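16S rRNA (guanine(1405)-N(7))-methyltransferase (PDB 6PI9) probably methylates the N7 position of guanine 1405 in 16S ribosomal RNA, using S-adenosyl-L-methionine as methyl donor, and so confers resistance to various aminoglycosides. Local coordinates at residues H228-F233 against D251-L256; W232-L237 against L241-R246. One frame throughout, in Å; residues are numbered along the deposited sequence.

Interaction 1: H228-F233 against D251-L256; sequences HYADWF and DELVYL
Phe233 and Tyr255 bring their rings together where helix 225-236 packs on strand 252-259 of a Rossmann-like methyltransferase fold. This is helix-on-sheet layering, as expected of such a fold, and the pair illustrates how two rings can fill an interface without forming a canonical stack. They make an oblique pair, with planes at 49° and centroids 4.6 Å apart. The CD2-CE2 bond of Phe233 does the touching: CD2 sits over the centre of the Tyr255 ring, 3.5 Å above its plane, while Phe233 CE2 reaches Tyr255 CG at 3.6 Å. The two side chains run past each other in opposite directions, Phe233 leaving the helix with CG anti to its own backbone nitrogen (chi1 -174°) and Tyr255 leaving the strand with CG anti to the carbonyl carbon (chi1 -75°). Phe213 of the adjacent strand 208-214 meets Phe233 edge-to-face, extending the aromatic cluster. Nearly one turn earlier in the helix, Ala230 meets both strand residues through its methyl group, and Ala230 CB lies 4.3 Å from Leu253 CD2. The phenol of Tyr255 runs up against the helix at the same alanine, its hydroxyl buried and without a hydrogen-bonding partner in the model; Tyr255 OH lies 3.1 Å from Ala230 CB and 3.2 Å from Ala230 CA.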
ATOM      1  N   HIS A 228      13.294 -11.999   2.343  1.00 34.65           N
ATOM      2  CA  HIS A 228      13.867 -10.879   3.078  1.00 33.06           C
ATOM      3  C   HIS A 228      13.235 -10.738   4.468  1.00 32.69           C
ATOM      4  O   HIS A 228      13.938 -10.507   5.467  1.00 31.80           O
ATOM      5  CB  HIS A 228      13.658  -9.584   2.288  1.00 34.92           C
ATOM      6  CG  HIS A 228      14.342  -8.437   2.921  1.00 44.17           C
ATOM      7  ND1 HIS A 228      15.716  -8.332   2.939  1.00 45.56           N
ATOM      8  CD2 HIS A 228      13.864  -7.359   3.584  1.00 44.96           C
ATOM      9  CE1 HIS A 228      16.055  -7.228   3.581  1.00 43.35           C
ATOM     10  NE2 HIS A 228      14.955  -6.628   3.986  1.00 43.98           N
ATOM     11  N   TYR A 229      11.901 -10.837   4.545  1.00 31.74           N
ATOM     12  CA  TYR A 229      11.215 -10.804   5.848  1.00 30.55           C
ATOM     13  C   TYR A 229      11.646 -11.965   6.747  1.00 33.26           C
ATOM     14  O   TYR A 229      11.766 -11.812   7.982  1.00 31.34           O
ATOM     15  CB  TYR A 229       9.710 -10.894   5.612  1.00 31.33           C
ATOM     16  CG  TYR A 229       9.134  -9.606   5.117  1.00 31.17           C
ATOM     17  CD1 TYR A 229       9.576  -8.398   5.645  1.00 31.98           C
ATOM     18  CD2 TYR A 229       8.092  -9.602   4.170  1.00 35.74           C
ATOM     19  CE1 TYR A 229       9.009  -7.201   5.202  1.00 34.13           C
ATOM     20  CE2 TYR A 229       7.510  -8.420   3.727  1.00 32.60           C
ATOM     21  CZ  TYR A 229       7.992  -7.227   4.242  1.00 38.90           C
ATOM     22  OH  TYR A 229       7.399  -6.025   3.825  1.00 42.35           O
ATOM     23  N   ALA A 230      11.749 -13.157   6.169  1.00 31.86           N
ATOM     24  CA  ALA A 230      12.174 -14.325   6.952  1.00 31.94           C
ATOM     25  C   ALA A 230      13.558 -14.111   7.561  1.00 36.10           C
ATOM     26  O   ALA A 230      13.787 -14.370   8.757  1.00 34.62           O
ATOM     27  CB  ALA A 230      12.162 -15.575   6.049  1.00 33.90           C
ATOM     28  N   ASP A 231      14.509 -13.647   6.750  1.00 36.41           N
ATOM     29  CA  ASP A 231      15.851 -13.411   7.270  1.00 35.87           C
ATOM     30  C   ASP A 231      15.819 -12.365   8.365  1.00 34.14           C
ATOM     31  O   ASP A 231      16.523 -12.486   9.389  1.00 33.40           O
ATOM     32  CB  ASP A 231      16.802 -12.924   6.177  1.00 35.44           C
ATOM     33  CG  ASP A 231      17.160 -13.975   5.141  1.00 40.82           C
ATOM     34  OD1 ASP A 231      17.046 -15.204   5.355  1.00 39.32           O
ATOM     35  OD2 ASP A 231      17.579 -13.513   4.060  1.00 43.55           O
ATOM     36  N   TRP A 232      15.043 -11.298   8.153  1.00 30.91           N
ATOM     37  CA  TRP A 232      15.000 -10.228   9.130  1.00 30.52           C
ATOM     38  C   TRP A 232      14.381 -10.727  10.415  1.00 35.02           C
ATOM     39  O   TRP A 232      14.914 -10.502  11.523  1.00 35.45           O
ATOM     40  CB  TRP A 232      14.179  -9.052   8.572  1.00 29.43           C
ATOM     41  CG  TRP A 232      13.919  -7.977   9.587  1.00 34.14           C
ATOM     42  CD1 TRP A 232      14.777  -6.932   9.928  1.00 34.04           C
ATOM     43  CD2 TRP A 232      12.754  -7.823  10.399  1.00 31.42           C
ATOM     44  NE1 TRP A 232      14.197  -6.174  10.907  1.00 31.93           N
ATOM     45  CE2 TRP A 232      12.950  -6.670  11.195  1.00 30.27           C
ATOM     46  CE3 TRP A 232      11.538  -8.523  10.500  1.00 31.07           C
ATOM     47  CZ2 TRP A 232      12.024  -6.242  12.101  1.00 29.51           C
ATOM     48  CZ3 TRP A 232      10.572  -8.057  11.401  1.00 35.81           C
ATOM     49  CH2 TRP A 232      10.831  -6.935  12.193  1.00 37.12           C
ATOM     50  N   PHE A 233      13.258 -11.422  10.283  1.00 29.47           N
ATOM     51  CA  PHE A 233      12.608 -11.950  11.473  1.00 34.32           C
ATOM     52  C   PHE A 233      13.546 -12.880  12.242  1.00 36.05           C
ATOM     53  O   PHE A 233      13.660 -12.794  13.479  1.00 38.84           O
ATOM     54  CB  PHE A 233      11.312 -12.670  11.074  1.00 35.78           C
ATOM     55  CG  PHE A 233      10.492 -13.137  12.266  1.00 32.86           C
ATOM     56  CD1 PHE A 233      10.040 -12.223  13.190  1.00 32.76           C
ATOM     57  CD2 PHE A 233      10.177 -14.480  12.428  1.00 35.66           C
ATOM     58  CE1 PHE A 233       9.260 -12.631  14.272  1.00 35.93           C
ATOM     59  CE2 PHE A 233       9.385 -14.899  13.535  1.00 40.69           C
ATOM     60  CZ  PHE A 233       8.935 -13.944  14.432  1.00 35.13           C
ATOM     61  N   ASP A 251      -0.471 -15.695   0.179  1.00 56.34           N
ATOM     62  CA  ASP A 251       0.486 -14.579   0.164  1.00 51.97           C
ATOM     63  C   ASP A 251       0.695 -13.992   1.553  1.00 48.43           C
ATOM     64  O   ASP A 251       0.939 -12.785   1.684  1.00 49.38           O
ATOM     65  CB  ASP A 251       0.088 -13.474  -0.827  1.00 60.98           C
ATOM     66  CG  ASP A 251       0.322 -13.882  -2.319  1.00 70.12           C
ATOM     67  OD1 ASP A 251      -0.652 -13.758  -3.088  1.00 66.64           O
ATOM     68  OD2 ASP A 251       1.467 -14.291  -2.720  1.00 75.13           O
ATOM     69  N   GLU A 252       0.574 -14.831   2.592  1.00 39.37           N
ATOM     70  CA  GLU A 252       0.920 -14.441   3.957  1.00 35.01           C
ATOM     71  C   GLU A 252       1.909 -15.469   4.487  1.00 34.98           C
ATOM     72  O   GLU A 252       1.577 -16.650   4.551  1.00 36.93           O
ATOM     73  CB  GLU A 252      -0.356 -14.381   4.841  1.00 35.61           C
ATOM     74  CG  GLU A 252      -0.086 -13.866   6.255  1.00 34.23           C
ATOM     75  CD  GLU A 252      -1.373 -13.522   6.986  1.00 37.71           C
ATOM     76  OE1 GLU A 252      -2.423 -14.058   6.612  1.00 40.27           O
ATOM     77  OE2 GLU A 252      -1.347 -12.687   7.905  1.00 38.64           O
ATOM     78  N   LEU A 253       3.114 -15.024   4.857  1.00 34.35           N
ATOM     79  CA  LEU A 253       4.085 -15.892   5.530  1.00 36.80           C
ATOM     80  C   LEU A 253       3.775 -15.909   7.021  1.00 33.65           C
ATOM     81  O   LEU A 253       3.801 -14.849   7.661  1.00 33.24           O
ATOM     82  CB  LEU A 253       5.501 -15.360   5.311  1.00 35.18           C
ATOM     83  CG  LEU A 253       6.652 -15.961   6.168  1.00 37.93           C
ATOM     84  CD1 LEU A 253       6.867 -17.451   5.890  1.00 38.78           C
ATOM     85  CD2 LEU A 253       7.906 -15.112   5.879  1.00 37.14           C
ATOM     86  N   VAL A 254       3.522 -17.100   7.576  1.00 34.62           N
ATOM     87  CA  VAL A 254       2.998 -17.243   8.941  1.00 39.39           C
ATOM     88  C   VAL A 254       4.032 -17.989   9.785  1.00 32.73           C
ATOM     89  O   VAL A 254       4.519 -19.025   9.373  1.00 34.28           O
ATOM     90  CB  VAL A 254       1.667 -18.028   8.969  1.00 39.89           C
ATOM     91  CG1 VAL A 254       1.121 -18.116  10.453  1.00 39.96           C
ATOM     92  CG2 VAL A 254       0.627 -17.412   8.022  1.00 34.80           C
ATOM     93  N   TYR A 255       4.339 -17.454  10.963  1.00 33.25           N
ATOM     94  CA  TYR A 255       5.212 -18.068  11.962  1.00 34.06           C
ATOM     95  C   TYR A 255       4.413 -18.358  13.227  1.00 38.70           C
ATOM     96  O   TYR A 255       3.730 -17.470  13.744  1.00 33.73           O
ATOM     97  CB  TYR A 255       6.327 -17.111  12.393  1.00 33.60           C
ATOM     98  CG  TYR A 255       7.427 -16.966  11.369  1.00 36.14           C
ATOM     99  CD1 TYR A 255       8.517 -17.813  11.369  1.00 40.64           C
ATOM    100  CD2 TYR A 255       7.371 -15.958  10.410  1.00 36.17           C
ATOM    101  CE1 TYR A 255       9.543 -17.653  10.410  1.00 37.58           C
ATOM    102  CE2 TYR A 255       8.381 -15.817   9.464  1.00 35.47           C
ATOM    103  CZ  TYR A 255       9.433 -16.641   9.473  1.00 33.30           C
ATOM    104  OH  TYR A 255      10.440 -16.469   8.526  1.00 39.39           O
ATOM    105  N   LEU A 256       4.534 -19.577  13.749  1.00 39.74           N
ATOM    106  CA  LEU A 256       3.984 -19.911  15.061  1.00 40.65           C
ATOM    107  C   LEU A 256       5.151 -19.901  16.043  1.00 38.77           C
ATOM    108  O   LEU A 256       6.118 -20.650  15.865  1.00 44.00           O
ATOM    109  CB  LEU A 256       3.316 -21.295  15.014  1.00 45.86           C
ATOM    110  CG  LEU A 256       2.264 -21.509  13.909  1.00 45.62           C
ATOM    111  CD1 LEU A 256       1.611 -22.926  14.007  1.00 48.57           C
ATOM    112  CD2 LEU A 256       1.202 -20.404  13.943  1.00 45.31           C
TER

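Interaction 2: W232-L237 against L241-R246; sequences WFERIL and LSVRDR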
ATOM      1  N   TRP A 232      15.043 -11.298   8.153  1.00 30.91           N
ATOM      2  CA  TRP A 232      15.000 -10.228   9.130  1.00 30.52           C
ATOM      3  C   TRP A 232      14.381 -10.727  10.415  1.00 35.02           C
ATOM      4  O   TRP A 232      14.914 -10.502  11.523  1.00 35.45           O
ATOM      5  CB  TRP A 232      14.179  -9.052   8.572  1.00 29.43           C
ATOM      6  CG  TRP A 232      13.919  -7.977   9.587  1.00 34.14           C
ATOM      7  CD1 TRP A 232      14.777  -6.932   9.928  1.00 34.04           C
ATOM      8  CD2 TRP A 232      12.754  -7.823  10.399  1.00 31.42           C
ATOM      9  NE1 TRP A 232      14.197  -6.174  10.907  1.00 31.93           N
ATOM     10  CE2 TRP A 232      12.950  -6.670  11.195  1.00 30.27           C
ATOM     11  CE3 TRP A 232      11.538  -8.523  10.500  1.00 31.07           C
ATOM     12  CZ2 TRP A 232      12.024  -6.242  12.101  1.00 29.51           C
ATOM     13  CZ3 TRP A 232      10.572  -8.057  11.401  1.00 35.81           C
ATOM     14  CH2 TRP A 232      10.831  -6.935  12.193  1.00 37.12           C
ATOM     15  N   PHE A 233      13.258 -11.422  10.283  1.00 29.47           N
ATOM     16  CA  PHE A 233      12.608 -11.950  11.473  1.00 34.32           C
ATOM     17  C   PHE A 233      13.546 -12.880  12.242  1.00 36.05           C
ATOM     18  O   PHE A 233      13.660 -12.794  13.479  1.00 38.84           O
ATOM     19  CB  PHE A 233      11.312 -12.670  11.074  1.00 35.78           C
ATOM     20  CG  PHE A 233      10.492 -13.137  12.266  1.00 32.86           C
ATOM     21  CD1 PHE A 233      10.040 -12.223  13.190  1.00 32.76           C
ATOM     22  CD2 PHE A 233      10.177 -14.480  12.428  1.00 35.66           C
ATOM     23  CE1 PHE A 233       9.260 -12.631  14.272  1.00 35.93           C
ATOM     24  CE2 PHE A 233       9.385 -14.899  13.535  1.00 40.69           C
ATOM     25  CZ  PHE A 233       8.935 -13.944  14.432  1.00 35.13           C
ATOM     26  N   GLU A 234      14.243 -13.769  11.545  1.00 34.99           N
ATOM     27  CA  GLU A 234      15.067 -14.707  12.306  1.00 39.56           C
ATOM     28  C   GLU A 234      16.193 -13.970  13.008  1.00 42.42           C
ATOM     29  O   GLU A 234      16.646 -14.400  14.075  1.00 41.04           O
ATOM     30  CB  GLU A 234      15.608 -15.802  11.399  1.00 45.55           C
ATOM     31  CG  GLU A 234      14.553 -16.377  10.465  1.00 65.49           C
ATOM     32  CD  GLU A 234      13.689 -17.520  11.002  1.00 78.68           C
ATOM     33  OE1 GLU A 234      13.135 -18.248  10.138  1.00 81.71           O
ATOM     34  OE2 GLU A 234      13.550 -17.688  12.237  1.00 80.49           O
ATOM     35  N   ARG A 235      16.585 -12.816  12.482  1.00 38.04           N
ATOM     36  CA  ARG A 235      17.671 -12.068  13.078  1.00 41.77           C
ATOM     37  C   ARG A 235      17.188 -11.256  14.279  1.00 42.76           C
ATOM     38  O   ARG A 235      17.899 -11.139  15.281  1.00 44.21           O
ATOM     39  CB  ARG A 235      18.298 -11.157  12.025  1.00 45.03           C
ATOM     40  CG  ARG A 235      19.292 -10.197  12.590  1.00 54.58           C
ATOM     41  CD  ARG A 235      20.136  -9.557  11.511  1.00 62.44           C
ATOM     42  NE  ARG A 235      19.370  -8.722  10.589  1.00 66.19           N
ATOM     43  CZ  ARG A 235      18.987  -7.475  10.862  1.00 69.80           C
ATOM     44  NH1 ARG A 235      19.263  -6.943  12.055  1.00 70.21           N
ATOM     45  NH2 ARG A 235      18.316  -6.759   9.959  1.00 69.37           N
ATOM     46  N   ILE A 236      15.979 -10.719  14.237  1.00 36.70           N
ATOM     47  CA  ILE A 236      15.557  -9.859  15.358  1.00 38.09           C
ATOM     48  C   ILE A 236      14.811 -10.647  16.422  1.00 41.51           C
ATOM     49  O   ILE A 236      14.574 -10.122  17.521  1.00 42.50           O
ATOM     50  CB  ILE A 236      14.703  -8.670  14.906  1.00 37.59           C
ATOM     51  CG1 ILE A 236      13.366  -9.131  14.319  1.00 38.27           C
ATOM     52  CG2 ILE A 236      15.484  -7.794  13.875  1.00 39.42           C
ATOM     53  CD1 ILE A 236      12.144  -8.969  15.223  1.00 40.20           C
ATOM     54  N   LEU A 237      14.418 -11.881  16.143  1.00 37.51           N
ATOM     55  CA  LEU A 237      13.603 -12.589  17.127  1.00 39.35           C
ATOM     56  C   LEU A 237      14.346 -12.681  18.469  1.00 40.98           C
ATOM     57  O   LEU A 237      15.447 -13.230  18.516  1.00 42.05           O
ATOM     58  CB  LEU A 237      13.265 -13.999  16.634  1.00 39.81           C
ATOM     59  CG  LEU A 237      12.376 -14.812  17.585  1.00 41.31           C
ATOM     60  CD1 LEU A 237      10.992 -14.177  17.611  1.00 43.74           C
ATOM     61  CD2 LEU A 237      12.298 -16.253  17.103  1.00 44.02           C
ATOM     62  N   LEU A 241      12.350 -16.470  22.635  1.00 46.36           N
ATOM     63  CA  LEU A 241      11.281 -16.983  21.795  1.00 47.44           C
ATOM     64  C   LEU A 241      11.852 -17.997  20.815  1.00 51.76           C
ATOM     65  O   LEU A 241      13.036 -17.948  20.470  1.00 52.45           O
ATOM     66  CB  LEU A 241      10.609 -15.847  21.029  1.00 47.37           C
ATOM     67  CG  LEU A 241       9.994 -14.777  21.950  1.00 47.42           C
ATOM     68  CD1 LEU A 241       9.285 -13.695  21.118  1.00 43.64           C
ATOM     69  CD2 LEU A 241       9.025 -15.470  22.839  1.00 48.75           C
ATOM     70  N   SER A 242      11.009 -18.932  20.391  1.00 49.67           N
ATOM     71  CA  SER A 242      11.431 -19.936  19.423  1.00 51.52           C
ATOM     72  C   SER A 242      10.335 -20.139  18.402  1.00 49.12           C
ATOM     73  O   SER A 242       9.158 -20.204  18.764  1.00 49.06           O
ATOM     74  CB  SER A 242      11.748 -21.286  20.089  1.00 61.26           C
ATOM     75  OG  SER A 242      13.121 -21.397  20.404  1.00 68.19           O
ATOM     76  N   VAL A 243      10.732 -20.233  17.130  1.00 47.46           N
ATOM     77  CA  VAL A 243       9.808 -20.586  16.063  1.00 43.05           C
ATOM     78  C   VAL A 243       9.430 -22.055  16.201  1.00 44.98           C
ATOM     79  O   VAL A 243      10.286 -22.952  16.201  1.00 50.87           O
ATOM     80  CB  VAL A 243      10.415 -20.283  14.684  1.00 45.63           C
ATOM     81  CG1 VAL A 243       9.520 -20.827  13.572  1.00 42.88           C
ATOM     82  CG2 VAL A 243      10.633 -18.755  14.557  1.00 41.29           C
ATOM     83  N   ARG A 244       8.139 -22.299  16.373  1.00 46.79           N
ATOM     84  CA  ARG A 244       7.648 -23.678  16.373  1.00 52.52           C
ATOM     85  C   ARG A 244       7.346 -24.153  14.951  1.00 49.95           C
ATOM     86  O   ARG A 244       7.584 -25.320  14.633  1.00 48.98           O
ATOM     87  CB  ARG A 244       6.413 -23.788  17.281  1.00 56.27           C
ATOM     88  CG  ARG A 244       5.424 -24.867  16.876  1.00 66.81           C
ATOM     89  CD  ARG A 244       5.728 -26.271  17.453  1.00 76.48           C
ATOM     90  NE  ARG A 244       5.469 -26.307  18.895  1.00 81.62           N
ATOM     91  CZ  ARG A 244       4.251 -26.388  19.435  1.00 83.90           C
ATOM     92  NH1 ARG A 244       3.181 -26.455  18.650  1.00 82.64           N
ATOM     93  NH2 ARG A 244       4.096 -26.401  20.759  1.00 86.47           N
ATOM     94  N   ASP A 245       6.862 -23.270  14.077  1.00 46.38           N
ATOM     95  CA  ASP A 245       6.487 -23.656  12.724  1.00 48.49           C
ATOM     96  C   ASP A 245       6.438 -22.426  11.824  1.00 49.48           C
ATOM     97  O   ASP A 245       6.199 -21.312  12.301  1.00 42.93           O
ATOM     98  CB  ASP A 245       5.129 -24.338  12.691  1.00 54.84           C
ATOM     99  CG  ASP A 245       4.964 -25.243  11.478  1.00 67.34           C
ATOM    100  OD1 ASP A 245       3.932 -25.930  11.419  1.00 73.03           O
ATOM    101  OD2 ASP A 245       5.880 -25.314  10.619  1.00 65.69           O
ATOM    102  N   ARG A 246       6.593 -22.658  10.507  1.00 47.77           N
ATOM    103  CA  ARG A 246       6.498 -21.632   9.480  1.00 47.61           C
ATOM    104  C   ARG A 246       5.805 -22.201   8.237  1.00 51.92           C
ATOM    105  O   ARG A 246       6.107 -23.329   7.817  1.00 53.28           O
ATOM    106  CB  ARG A 246       7.891 -21.126   9.097  1.00 49.57           C
ATOM    107  CG  ARG A 246       7.861 -20.385   7.767  1.00 51.72           C
ATOM    108  CD  ARG A 246       9.246 -20.129   7.172  1.00 57.39           C
ATOM    109  NE  ARG A 246       9.134 -19.752   5.750  1.00 55.98           N
ATOM    110  CZ  ARG A 246      10.107 -19.172   5.036  1.00 56.69           C
ATOM    111  NH1 ARG A 246      11.297 -18.897   5.599  1.00 57.27           N
ATOM    112  NH2 ARG A 246       9.900 -18.873   3.747  1.00 59.74           N
TER
HETATM  113  O   HOH W   1      12.267 -20.332   8.226  1.00 58.86           O
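A single water provides the polar link in a contact that has no direct hydrogen bond between its two segments: it donates to Glu234 OE1 at 3.0 Å and accepts from Arg246 NH1 at 3.1 Å. The opposite charges do not touch, Glu234 OE1 and Arg246 NH1 being 4.9 Å apart with the water bridging them. Glu234 reaches this position because its chain bends at chi2 (-86°), which also lays Glu234 OE2 across Val243, 3.9 Å from Val243 CG2. Arg246 is held on its other nitrogen too, since its NH2 forms a direct salt bridge with Glu226 near the start of the same helix.

The rest of the contact is apolar and turns on Leu237, the first residue to leave helical geometry at the end of helix 225-236. Its isobutyl group forks over the start of strand 241-248. One branch, Leu237 CD1, meets Leu241 CB at 3.8 Å, the two side chains crossing at about a right angle; the other, Leu237 CD2, lies 3.9 Å from Val243 CG2. The one methyl Val243 CG2 is thus met by Phe233, Glu234 and Leu237, most loosely by Phe233 CE2 at 4.2 Å. Three intervening residues join the helix end to strand 241-248, the outermost strand of the sheet within this chain. Further along, Arg244 and Asp245 both face Leu256 in a classic beta bulge.

The chemistry implies that Leu237, Leu241 and Val243 pack the helix end against the start of the strand beside an exposed, water-bridged acid and arginine, whose attraction is probably weaker than in a direct salt bridge.

In the fold
Interactions 1 and 2 show one helix serving two neighbouring strands of a sheet, their centres 8 Å apart; Phe233 is the residue that touches in both. The strands themselves are joined by probable backbone hydrogen bonds, Arg244 N to Leu256 O at 2.7 Å and Leu256 N to Asp245 O at 2.8 Å. Arg246 joins the contacts at side-chain level, packing with NH1 3.5 Å from Ala230 CB. The side chain of Leu253 in interaction 1 is about 12 Å from the bound S-adenosyl-L-homocysteine and that of the shared Phe233 about 14 Å, while interaction 2 lies away from the known binding residues. Next to Leu253, Glu252 forms a salt bridge with Arg96, a residue that binds S-adenosyl-L-homocysteine.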